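Local coordinates for transcriptional regulator, GntR family (Ralstonia eutropha, PDB 3IHU), which probably binds DNA as a GntR-family transcription factor, pairing a winged helix-turn-helix domain with an all-helical FCD domain, at residues A[62-66]-A[67-71]. Sequence-based numbering, arbitrary orientation.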
loop_
_atom_site.group_PDB
_atom_site.type_symbol
_atom_site.label_atom_id
_atom_site.label_comp_id
_atom_site.label_asym_id
_atom_site.label_seq_id
_atom_site.Cartn_x
_atom_site.Cartn_y
_atom_site.Cartn_z
ATOM N N ARG A 62 3.200 -9.200 14.075
ATOM C CA ARG A 62 3.833 -8.522 12.946
ATOM C C ARG A 62 3.085 -7.222 12.572
ATOM O O ARG A 62 3.702 -6.204 12.205
ATOM C CB ARG A 62 3.899 -9.435 11.728
ATOM C CG ARG A 62 4.958 -10.530 11.796
ATOM C CD ARG A 62 4.665 -11.676 10.838
ATOM N NE ARG A 62 4.767 -11.258 9.443
ATOM C CZ ARG A 62 4.426 -12.016 8.398
ATOM N NH1 ARG A 62 3.939 -13.248 8.573
ATOM N NH2 ARG A 62 4.572 -11.542 7.168
ATOM N N LEU A 63 1.753 -7.279 12.638
ATOM C CA LEU A 63 0.905 -6.098 12.367
ATOM C C LEU A 63 1.109 -4.984 13.434
ATOM O O LEU A 63 1.142 -3.784 13.097
ATOM C CB LEU A 63 -0.564 -6.522 12.309
ATOM C CG LEU A 63 -1.006 -7.223 11.028
ATOM C CD1 LEU A 63 -2.376 -7.865 11.206
ATOM C CD2 LEU A 63 -0.931 -6.249 9.795
ATOM N N ALA A 64 1.244 -5.374 14.708
ATOM C CA ALA A 64 1.627 -4.440 15.758
ATOM C C ALA A 64 3.014 -3.883 15.409
ATOM O O ALA A 64 3.210 -2.670 15.453
ATOM C CB ALA A 64 1.610 -5.063 17.110
ATOM N N ALA A 65 3.941 -4.738 14.987
ATOM C CA ALA A 65 5.272 -4.239 14.604
ATOM C C ALA A 65 5.198 -3.130 13.559
ATOM O O ALA A 65 5.951 -2.160 13.662
ATOM C CB ALA A 65 6.190 -5.373 14.131
ATOM N N GLU A 66 4.281 -3.255 12.583
ATOM C CA GLU A 66 4.130 -2.316 11.466
ATOM C C GLU A 66 3.229 -1.122 11.762
ATOM O O GLU A 66 2.970 -0.304 10.882
ATOM C CB GLU A 66 3.526 -3.038 10.245
ATOM C CG GLU A 66 4.392 -4.131 9.699
ATOM C CD GLU A 66 5.488 -3.621 8.824
ATOM O OE1 GLU A 66 5.564 -2.389 8.650
ATOM O OE2 GLU A 66 6.268 -4.453 8.306
ATOM N N GLY A 67 2.708 -1.058 12.966
ATOM C CA GLY A 67 1.848 0.056 13.379
ATOM C C GLY A 67 0.371 -0.015 12.995
ATOM O O GLY A 67 -0.317 0.994 13.070
ATOM N N ILE A 68 -0.100 -1.204 12.593
ATOM C CA ILE A 68 -1.472 -1.412 12.068
ATOM C C ILE A 68 -2.450 -1.731 13.192
ATOM O O ILE A 68 -3.580 -1.212 13.208
ATOM C CB ILE A 68 -1.503 -2.566 11.077
ATOM C CG1 ILE A 68 -0.493 -2.372 9.932
ATOM C CG2 ILE A 68 -2.904 -2.772 10.525
ATOM C CD1 ILE A 68 -0.569 -1.070 9.218
ATOM N N VAL A 69 -2.029 -2.542 14.167
ATOM C CA VAL A 69 -2.888 -2.837 15.299
ATOM C C VAL A 69 -2.221 -2.554 16.641
ATOM O O VAL A 69 -1.005 -2.552 16.762
ATOM C CB VAL A 69 -3.296 -4.312 15.300
ATOM C CG1 VAL A 69 -3.955 -4.695 13.948
ATOM C CG2 VAL A 69 -2.072 -5.227 15.605
ATOM N N ASP A 70 -3.036 -2.342 17.652
ATOM C CA ASP A 70 -2.567 -2.427 19.026
ATOM C C ASP A 70 -3.098 -3.734 19.619
ATOM O O ASP A 70 -4.308 -3.940 19.682
ATOM C CB ASP A 70 -3.091 -1.276 19.884
ATOM C CG ASP A 70 -2.532 0.049 19.472
ATOM O OD1 ASP A 70 -1.424 0.086 18.876
ATOM O OD2 ASP A 70 -3.229 1.052 19.749
ATOM N N LEU A 71 -2.167 -4.559 20.093
ATOM C CA LEU A 71 -2.483 -5.768 20.830
ATOM C C LEU A 71 -3.249 -5.463 22.116
ATOM O O LEU A 71 -3.000 -4.458 22.771
ATOM C CB LEU A 71 -1.196 -6.552 21.140
ATOM C CG LEU A 71 -0.345 -7.010 19.944
ATOM C CD1 LEU A 71 0.703 -8.045 20.390
ATOM C CD2 LEU A 71 -1.214 -7.565 18.822
#
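Gly67 and Ile68 bond back to Leu63 and Ala64 in a Schellman motif that ends helix 53-65. Here the winged helix-turn-helix domain passes from its recognition helix, as the family fold implies, into strand 69-71, the first strand of the wing.

Two backbone bonds make the turn. Ile68 N donates to Leu63 O at 2.9 Å and nearly straight, 160° at the hydrogen. Gly67 N reaches Ala64 O at 3.0 Å, but from above the carbonyl plane and not along a lone pair. Gly67 has a positive phi of 83°. With phi positive, a CB on Gly67 would collide with Glu66 O, which accounts for the glycine.

Apolar contacts follow the turn. The Leu63 and Ile68 side chains cross at a slant, with Leu63 CD2 3.9 Å from Ile68 CG1. Both also touch helix 17-31, Leu63 on Phe22 and Ile25, Ile68 on Leu29. This joins the turn to the domain's hydrophobic core. Val69 sets CG2 between its own backbone N and carbonyl carbon. Val69 CG2 packs 3.8 Å from Leu63 CB and also lies against Ala64 N and CB. On the more exposed side, Leu71 bends back so that Leu71 CG lies 4.0 Å from Ala64 CB.

A CA-H...O contact also joins helix to strand: Ala64 CA lies 3.4 Å from Val69 O, with 153° at the hydrogen.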